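Local coordinates for BT_4661 (Bacteroides thetaiotaomicron, PDB 4AK1), which binds polysaccharide at the bacterial surface as a SusE-like protein of the heparin utilisation locus, probably capturing heparin or heparan sulfate, at residues K476-L481 with M513-A518; N487-I492 with T500-K505; T47-D52 with Y83-A88. All coordinates share one frame; numbering follows the deposited sequence.

Contact 1: K476-L481 with M513-A518; sequences KWEVEL and MVTATA
W477 and A516 face each other as a non-hydrogen-bonded pair between antiparallel strands of a mixed four-stranded β-sheet, where 476-483 is an outermost strand of this chain and 509-518 lies inside. The folding of this sheet against a hairpin is consistent with an immunoglobulin-like β-sandwich. Tracing W477 outward, CB leaves the backbone with CG anti to the carbonyl carbon (chi1 -58°), which leans the indole over the neighbouring strand. On the benzo ring, CE3 meets V514 CG1 at 3.6 Å; this methyl sits at the ring edge, in its plane. The next atom, CZ3, lies 3.6 Å from A516 CB, and CH2 at the tip is 3.9 Å from the same methyl. A516 CB is thus over one face, displaced toward the rim, in a CH-π contact 22° off the normal of the six-membered ring. F430 adds an edge-to-face ring contact, and a sodium ion lies about 4 Å from the indole side chain; S473, L475 and S495 belong to its site. Backbone bonds tie K476 to T517, E478 to T515 and E480 to M513, two per pair. On the opposite face, with K476 and T517, E478 and T515 run side by side, E478 OE1 3.8 Å from T515 CG2. T517 OG1, also bonded to S526, joins water 1 at 2.8 Å, and that water is hydrogen-bonded to T515 O and, at 2.9 Å, to E478 OE1.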
loop_
_atom_site.group_PDB
_atom_site.type_symbol
_atom_site.label_atom_id
_atom_site.label_comp_id
_atom_site.label_asym_id
_atom_site.label_seq_id
_atom_site.Cartn_x
_atom_site.Cartn_y
_atom_site.Cartn_z
ATOM N N LYS A 476 34.164 14.255 -35.314
ATOM C CA LYS A 476 35.168 15.212 -35.791
ATOM C C LYS A 476 35.489 16.189 -34.649
ATOM O O LYS A 476 34.656 16.394 -33.755
ATOM C CB LYS A 476 34.656 15.974 -37.011
ATOM C CG LYS A 476 34.532 15.107 -38.259
ATOM C CD LYS A 476 33.714 15.777 -39.359
ATOM C CE LYS A 476 34.414 16.985 -39.986
ATOM N NZ LYS A 476 33.745 17.461 -41.228
ATOM N N TRP A 477 36.668 16.798 -34.694
ATOM C CA TRP A 477 37.238 17.463 -33.515
ATOM C C TRP A 477 37.773 18.841 -33.799
ATOM O O TRP A 477 38.368 19.074 -34.840
ATOM C CB TRP A 477 38.370 16.602 -32.963
ATOM C CG TRP A 477 37.891 15.216 -32.600
ATOM C CD1 TRP A 477 37.800 14.107 -33.429
ATOM C CD2 TRP A 477 37.395 14.762 -31.288
ATOM N NE1 TRP A 477 37.302 13.025 -32.749
ATOM C CE2 TRP A 477 37.038 13.350 -31.455
ATOM C CE3 TRP A 477 37.222 15.364 -30.043
ATOM C CZ2 TRP A 477 36.523 12.592 -30.409
ATOM C CZ3 TRP A 477 36.706 14.590 -28.991
ATOM C CH2 TRP A 477 36.352 13.235 -29.177
ATOM N N GLU A 478 37.560 19.752 -32.848
ATOM C CA GLU A 478 38.117 21.106 -32.878
ATOM C C GLU A 478 38.671 21.418 -31.492
ATOM O O GLU A 478 38.228 20.836 -30.491
ATOM C CB GLU A 478 37.036 22.138 -33.192
ATOM C CG GLU A 478 36.345 22.005 -34.539
ATOM C CD GLU A 478 35.090 22.862 -34.586
ATOM O OE1 GLU A 478 34.099 22.576 -33.879
ATOM O OE2 GLU A 478 35.105 23.871 -35.292
ATOM N N VAL A 479 39.610 22.357 -31.427
ATOM C CA VAL A 479 40.194 22.738 -30.144
ATOM C C VAL A 479 40.362 24.258 -30.085
ATOM O O VAL A 479 40.545 24.919 -31.118
ATOM C CB VAL A 479 41.534 22.002 -29.873
ATOM C CG1 VAL A 479 42.655 22.518 -30.776
ATOM C CG2 VAL A 479 41.957 22.138 -28.409
ATOM N N GLU A 480 40.277 24.804 -28.880
ATOM C CA GLU A 480 40.521 26.223 -28.643
ATOM C C GLU A 480 41.372 26.348 -27.384
ATOM O O GLU A 480 40.980 25.866 -26.319
ATOM C CB GLU A 480 39.196 26.972 -28.471
ATOM C CG GLU A 480 39.394 28.433 -28.065
ATOM C CD GLU A 480 38.093 29.199 -27.930
ATOM O OE1 GLU A 480 37.029 28.570 -27.733
ATOM O OE2 GLU A 480 38.144 30.449 -28.005
ATOM N N LEU A 481 42.543 26.964 -27.526
ATOM C CA LEU A 481 43.445 27.194 -26.418
ATOM C C LEU A 481 42.819 28.237 -25.498
ATOM O O LEU A 481 42.421 29.307 -25.961
ATOM C CB LEU A 481 44.806 27.675 -26.942
ATOM C CG LEU A 481 45.978 27.926 -25.983
ATOM C CD1 LEU A 481 45.810 29.244 -25.230
ATOM C CD2 LEU A 481 46.167 26.775 -24.996
ATOM N N MET A 513 39.670 24.020 -24.716
ATOM C CA MET A 513 38.305 23.522 -24.853
ATOM C C MET A 513 38.244 22.697 -26.135
ATOM O O MET A 513 38.603 23.190 -27.211
ATOM C CB MET A 513 37.292 24.669 -24.905
ATOM C CG MET A 513 37.169 25.458 -23.604
ATOM S SD MET A 513 36.536 24.522 -22.190
ATOM C CE MET A 513 34.850 24.196 -22.682
ATOM N N VAL A 514 37.801 21.446 -26.007
ATOM C CA VAL A 514 37.682 20.535 -27.136
ATOM C C VAL A 514 36.204 20.395 -27.507
ATOM O O VAL A 514 35.351 20.201 -26.632
ATOM C CB VAL A 514 38.246 19.135 -26.813
ATOM C CG1 VAL A 514 37.943 18.149 -27.940
ATOM C CG2 VAL A 514 39.752 19.205 -26.526
ATOM N N THR A 515 35.919 20.466 -28.806
ATOM C CA THR A 515 34.558 20.300 -29.303
ATOM C C THR A 515 34.537 19.099 -30.237
ATOM O O THR A 515 35.310 19.033 -31.209
ATOM C CB THR A 515 34.062 21.541 -30.062
ATOM O OG1 THR A 515 34.113 22.692 -29.212
ATOM C CG2 THR A 515 32.592 21.337 -30.591
ATOM N N ALA A 516 33.684 18.139 -29.902
ATOM C CA ALA A 516 33.444 16.987 -30.751
ATOM C C ALA A 516 32.100 17.182 -31.417
ATOM O O ALA A 516 31.148 17.624 -30.773
ATOM C CB ALA A 516 33.438 15.701 -29.929
ATOM N N THR A 517 32.033 16.857 -32.701
ATOM C CA THR A 517 30.807 17.016 -33.489
ATOM C C THR A 517 30.456 15.705 -34.172
ATOM O O THR A 517 31.313 15.077 -34.812
ATOM C CB THR A 517 30.950 18.156 -34.525
ATOM O OG1 THR A 517 31.188 19.377 -33.816
ATOM C CG2 THR A 517 29.659 18.332 -35.375
ATOM N N ALA A 518 29.190 15.302 -34.024
ATOM C CA ALA A 518 28.628 14.152 -34.738
ATOM C C ALA A 518 27.712 14.634 -35.860
ATOM O O ALA A 518 26.829 15.456 -35.634
ATOM C CB ALA A 518 27.836 13.265 -33.781
HETATM O O HOH W 1 33.953 19.653 -33.670
#

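Contact 2: N487-I492 with T500-K505; sequences NTKATI and TITGLK
A490 and I501 meet across a β-hairpin, strands 489-492 and 499-502, with I501 CD1 3.7 Å from A490 CB. Backbone bonds in both directions join K489 to T502 and T491 to T500, leaving A490-I501 as the non-hydrogen-bonded pair between them. Where the strands end, T488 CG2 reaches I501 CG2 at 3.8 Å, on the face that packs on L481 and V512 of the other sheet. G503 has a left-handed backbone (phi 81°), and its lack of a CB matters: one would fall 2.0 Å from N487 O, whereas CA approaches that oxygen at 3.3 Å in a CA-H...O contact. Farther out, N487 crosses K505 with its amide, ND2 standing 3.9 Å from K505 CG. Its CG lies between the backbone N and the carbonyl carbon (chi1 54°), which turns OD1 back toward T488 and lets it accept twice. Cutting N487 back to alanine removes the amide, which is likely to leave T488 OG1 and water 2 without their shared acceptor and to break the water-mediated link to K505 N. The second shell fixes T488: its hydroxyl also bonds N484 N, so it is held between two loop residues. L504, beside it, packs on F533 and F535 of strand 525-535. Water 2 completes the link, donating to N487 OD1 at 2.7 Å and accepting from K505 N at 3.1 Å.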
loop_
_atom_site.group_PDB
_atom_site.type_symbol
_atom_site.label_atom_id
_atom_site.label_comp_id
_atom_site.label_asym_id
_atom_site.label_seq_id
_atom_site.Cartn_x
_atom_site.Cartn_y
_atom_site.Cartn_z
ATOM N N ASN A 487 51.328 32.601 -24.281
ATOM C CA ASN A 487 52.488 31.795 -24.694
ATOM C C ASN A 487 52.192 30.363 -25.164
ATOM O O ASN A 487 53.066 29.704 -25.728
ATOM C CB ASN A 487 53.568 31.781 -23.595
ATOM C CG ASN A 487 53.042 31.324 -22.237
ATOM O OD1 ASN A 487 52.213 30.432 -22.142
ATOM N ND2 ASN A 487 53.567 31.923 -21.169
ATOM N N THR A 488 50.970 29.901 -24.933
ATOM C CA THR A 488 50.607 28.513 -25.185
ATOM C C THR A 488 49.779 28.436 -26.448
ATOM O O THR A 488 48.972 29.330 -26.718
ATOM C CB THR A 488 49.808 27.906 -24.006
ATOM O OG1 THR A 488 50.499 28.166 -22.777
ATOM C CG2 THR A 488 49.671 26.391 -24.171
ATOM N N LYS A 489 50.007 27.384 -27.233
ATOM C CA LYS A 489 49.232 27.127 -28.439
ATOM C C LYS A 489 48.703 25.694 -28.387
ATOM O O LYS A 489 49.300 24.830 -27.748
ATOM C CB LYS A 489 50.085 27.360 -29.687
ATOM C CG LYS A 489 50.638 28.788 -29.770
ATOM C CD LYS A 489 51.714 28.923 -30.835
ATOM C CE LYS A 489 52.375 30.300 -30.810
ATOM N NZ LYS A 489 52.904 30.761 -29.491
ATOM N N ALA A 490 47.567 25.464 -29.038
ATOM C CA ALA A 490 46.991 24.121 -29.129
ATOM C C ALA A 490 46.523 23.827 -30.553
ATOM O O ALA A 490 45.904 24.680 -31.205
ATOM C CB ALA A 490 45.823 23.983 -28.156
ATOM N N THR A 491 46.835 22.622 -31.033
ATOM C CA THR A 491 46.211 22.113 -32.245
ATOM C C THR A 491 45.588 20.734 -32.021
ATOM O O THR A 491 45.897 20.044 -31.045
ATOM C CB THR A 491 47.186 22.073 -33.440
ATOM O OG1 THR A 491 48.318 21.253 -33.112
ATOM C CG2 THR A 491 47.654 23.496 -33.819
ATOM N N ILE A 492 44.715 20.331 -32.935
ATOM C CA ILE A 492 44.073 19.022 -32.831
ATOM C C ILE A 492 44.007 18.354 -34.204
ATOM O O ILE A 492 43.839 19.033 -35.226
ATOM C CB ILE A 492 42.659 19.139 -32.201
ATOM C CG1 ILE A 492 42.134 17.778 -31.704
ATOM C CG2 ILE A 492 41.662 19.797 -33.169
ATOM C CD1 ILE A 492 41.189 17.880 -30.513
ATOM N N THR A 500 47.784 18.405 -29.590
ATOM C CA THR A 500 49.191 18.791 -29.417
ATOM C C THR A 500 49.253 20.159 -28.758
ATOM O O THR A 500 48.583 21.085 -29.203
ATOM C CB THR A 500 49.908 18.839 -30.783
ATOM O OG1 THR A 500 49.882 17.534 -31.367
ATOM C CG2 THR A 500 51.370 19.298 -30.644
ATOM N N ILE A 501 50.033 20.274 -27.691
ATOM C CA ILE A 501 50.252 21.554 -27.007
ATOM C C ILE A 501 51.697 22.006 -27.252
ATOM O O ILE A 501 52.616 21.188 -27.184
ATOM C CB ILE A 501 50.030 21.406 -25.485
ATOM C CG1 ILE A 501 48.616 20.897 -25.194
ATOM C CG2 ILE A 501 50.308 22.711 -24.730
ATOM C CD1 ILE A 501 47.493 21.821 -25.640
ATOM N N THR A 502 51.902 23.293 -27.542
ATOM C CA THR A 502 53.260 23.856 -27.578
ATOM C C THR A 502 53.293 25.135 -26.745
ATOM O O THR A 502 52.253 25.735 -26.485
ATOM C CB THR A 502 53.736 24.205 -29.007
ATOM O OG1 THR A 502 52.850 25.177 -29.582
ATOM C CG2 THR A 502 53.786 22.965 -29.904
ATOM N N GLY A 503 54.485 25.564 -26.347
ATOM C CA GLY A 503 54.616 26.846 -25.635
ATOM C C GLY A 503 54.318 26.879 -24.141
ATOM O O GLY A 503 54.794 27.789 -23.451
ATOM N N LEU A 504 53.547 25.914 -23.627
ATOM C CA LEU A 504 53.294 25.836 -22.173
ATOM C C LEU A 504 54.616 25.759 -21.399
ATOM O O LEU A 504 55.476 24.935 -21.733
ATOM C CB LEU A 504 52.418 24.610 -21.826
ATOM C CG LEU A 504 52.089 24.296 -20.359
ATOM C CD1 LEU A 504 51.232 25.396 -19.749
ATOM C CD2 LEU A 504 51.329 22.969 -20.257
ATOM N N LYS A 505 54.773 26.610 -20.381
ATOM C CA LYS A 505 56.051 26.719 -19.657
ATOM C C LYS A 505 56.122 25.726 -18.519
ATOM O O LYS A 505 55.119 25.452 -17.862
ATOM C CB LYS A 505 56.241 28.116 -19.057
ATOM C CG LYS A 505 56.128 29.268 -20.031
ATOM C CD LYS A 505 57.431 29.543 -20.708
ATOM C CE LYS A 505 57.364 30.895 -21.402
ATOM N NZ LYS A 505 58.649 31.063 -22.090
HETATM O O HOH W 2 52.555 28.785 -19.982
#

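Contact 3: T47-D52 with Y83-A88; sequences TRITLD and YKLSVA
The ring of Y83 has L51 CD1 over the centre of one face, 3.7 Å from the centroid, and the CG2 methyl of I49 at its edge, 3.9 Å from CD2. L51 reaches this place because its CG stands anti to the backbone N (chi1 169°), carrying the CH-π methyl across the ring while CD2 goes on to the phenolic end, 3.7 Å from Y83 OH. F56 and F61 make edge-to-face contacts with the same ring, and the hydroxyl is hydrogen-bonded to P79 O, so both the rotation and the tip of the tyrosine are fixed. The second flat group, the guanidinium of R48, stands obliquely to S86 OG. Direct contact there is loose, NE to OG being 4.0 Å, but water 3 fills in: it accepts from R48 NE at 3.0 Å and is hydrogen-bonded to K84 O and, at 2.8 Å, to S86 OG. Both polar ends are held farther along by D100, which takes R48 NH2 in a salt bridge and gives its backbone N to S86 OG. T50 OG1 rests against K84 CB at 3.4 Å on this face. At the far end, L51 and D52 touch a second subunit: D52 pairs with R657 and L51 O accepts from Y662, both of that neighbouring subunit. Regular pairing breaks down at T47. S86 O takes T47 N at 2.9 Å, S86 N returns a bond to R48 O, and the buried R48 N finds no partner. With T47 at phi -94° and psi -21°, two residues oppose S86, as in a classic β bulge, here between the antiparallel strands 42-51 and 81-91 of a mixed sheet.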
loop_
_atom_site.group_PDB
_atom_site.type_symbol
_atom_site.label_atom_id
_atom_site.label_comp_id
_atom_site.label_asym_id
_atom_site.label_seq_id
_atom_site.Cartn_x
_atom_site.Cartn_y
_atom_site.Cartn_z
ATOM N N THR A 47 -21.191 24.130 -2.785
ATOM C CA THR A 47 -21.353 22.682 -2.951
ATOM C C THR A 47 -22.076 22.047 -1.762
ATOM O O THR A 47 -22.638 20.957 -1.883
ATOM C CB THR A 47 -19.991 21.996 -3.130
ATOM O OG1 THR A 47 -19.179 22.291 -1.981
ATOM C CG2 THR A 47 -19.308 22.520 -4.386
ATOM N N ARG A 48 -22.061 22.727 -0.617
ATOM C CA ARG A 48 -22.755 22.224 0.566
ATOM C C ARG A 48 -23.078 23.342 1.543
ATOM O O ARG A 48 -22.297 24.281 1.713
ATOM C CB ARG A 48 -21.926 21.138 1.286
ATOM C CG ARG A 48 -22.713 20.329 2.317
ATOM C CD ARG A 48 -21.825 19.361 3.097
ATOM N NE ARG A 48 -20.999 20.060 4.086
ATOM C CZ ARG A 48 -19.991 19.522 4.771
ATOM N NH1 ARG A 48 -19.644 18.249 4.587
ATOM N NH2 ARG A 48 -19.318 20.265 5.649
ATOM N N ILE A 49 -24.230 23.220 2.190
ATOM C CA ILE A 49 -24.569 24.088 3.317
ATOM C C ILE A 49 -24.941 23.190 4.484
ATOM O O ILE A 49 -25.747 22.283 4.325
ATOM C CB ILE A 49 -25.742 25.041 2.991
ATOM C CG1 ILE A 49 -25.426 25.899 1.756
ATOM C CG2 ILE A 49 -26.057 25.948 4.187
ATOM C CD1 ILE A 49 -26.649 26.562 1.127
ATOM N N THR A 50 -24.345 23.427 5.651
ATOM C CA THR A 50 -24.785 22.729 6.867
ATOM C C THR A 50 -25.358 23.730 7.850
ATOM O O THR A 50 -25.002 24.917 7.817
ATOM C CB THR A 50 -23.660 21.920 7.555
ATOM O OG1 THR A 50 -22.592 22.798 7.937
ATOM C CG2 THR A 50 -23.124 20.829 6.627
ATOM N N LEU A 51 -26.273 23.263 8.692
ATOM C CA LEU A 51 -26.803 24.087 9.773
ATOM C C LEU A 51 -26.676 23.293 11.062
ATOM O O LEU A 51 -27.228 22.201 11.183
ATOM C CB LEU A 51 -28.262 24.486 9.508
ATOM C CG LEU A 51 -29.042 25.126 10.664
ATOM C CD1 LEU A 51 -28.399 26.441 11.110
ATOM C CD2 LEU A 51 -30.499 25.352 10.274
ATOM N N ASP A 52 -25.912 23.825 12.011
ATOM C CA ASP A 52 -25.782 23.195 13.330
ATOM C C ASP A 52 -25.355 21.716 13.195
ATOM O O ASP A 52 -25.926 20.826 13.823
ATOM C CB ASP A 52 -27.116 23.374 14.103
ATOM C CG ASP A 52 -27.078 22.813 15.525
ATOM O OD1 ASP A 52 -25.967 22.675 16.086
ATOM O OD2 ASP A 52 -28.167 22.516 16.078
ATOM N N TYR A 83 -24.648 28.590 10.120
ATOM C CA TYR A 83 -24.556 27.941 8.812
ATOM C C TYR A 83 -23.101 27.869 8.367
ATOM O O TYR A 83 -22.331 28.817 8.592
ATOM C CB TYR A 83 -25.359 28.712 7.752
ATOM C CG TYR A 83 -26.868 28.653 7.930
ATOM C CD1 TYR A 83 -27.520 29.521 8.807
ATOM C CD2 TYR A 83 -27.641 27.741 7.208
ATOM C CE1 TYR A 83 -28.899 29.478 8.979
ATOM C CE2 TYR A 83 -29.027 27.673 7.380
ATOM C CZ TYR A 83 -29.651 28.550 8.271
ATOM O OH TYR A 83 -31.025 28.513 8.448
ATOM N N LYS A 84 -22.717 26.739 7.772
ATOM C CA LYS A 84 -21.382 26.598 7.182
ATOM C C LYS A 84 -21.512 26.263 5.707
ATOM O O LYS A 84 -22.273 25.356 5.328
ATOM C CB LYS A 84 -20.547 25.550 7.915
ATOM C CG LYS A 84 -20.339 25.881 9.384
ATOM C CD LYS A 84 -19.472 24.854 10.084
ATOM C CE LYS A 84 -19.323 25.214 11.554
ATOM N NZ LYS A 84 -18.463 24.216 12.242
ATOM N N LEU A 85 -20.796 27.030 4.887
ATOM C CA LEU A 85 -20.900 26.947 3.438
ATOM C C LEU A 85 -19.609 26.370 2.884
ATOM O O LEU A 85 -18.514 26.820 3.239
ATOM C CB LEU A 85 -21.162 28.328 2.805
ATOM C CG LEU A 85 -22.580 28.908 2.947
ATOM C CD1 LEU A 85 -22.998 29.081 4.403
ATOM C CD2 LEU A 85 -22.693 30.247 2.213
ATOM N N SER A 86 -19.734 25.369 2.026
ATOM C CA SER A 86 -18.568 24.870 1.297
ATOM C C SER A 86 -18.601 25.440 -0.125
ATOM O O SER A 86 -19.662 25.506 -0.756
ATOM C CB SER A 86 -18.535 23.347 1.291
ATOM O OG SER A 86 -18.539 22.829 2.612
ATOM N N VAL A 87 -17.442 25.869 -0.613
ATOM C CA VAL A 87 -17.363 26.594 -1.880
ATOM C C VAL A 87 -16.355 25.959 -2.832
ATOM O O VAL A 87 -15.248 25.588 -2.429
ATOM C CB VAL A 87 -16.997 28.085 -1.663
ATOM C CG1 VAL A 87 -16.795 28.800 -3.003
ATOM C CG2 VAL A 87 -18.077 28.782 -0.853
ATOM N N ALA A 88 -16.754 25.841 -4.096
ATOM C CA ALA A 88 -15.836 25.430 -5.151
ATOM C C ALA A 88 -15.689 26.550 -6.178
ATOM O O ALA A 88 -16.611 27.361 -6.373
ATOM C CB ALA A 88 -16.325 24.155 -5.821
HETATM O O HOH W 3 -20.744 23.055 4.318
#

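Contact 3 closes first along the chain, in a six-stranded sheet near the N-terminus; contacts 1 and 2 follow much later, with contact 2 nested in the loop that contact 1 closes. These two centres lie about 15 Å apart and touch: L481 CG packs on T488 O, and V479 CG1 on I492 CB, consistent with the four-stranded sheet and the hairpin forming two layers of one sandwich. Contact 3 is about 68 Å between centres from contact 1 and 79 Å from contact 2, on the opposite side of the chain's centre. The separation fits an elongated molecule of successive β-rich modules, contact 3 bordering another subunit.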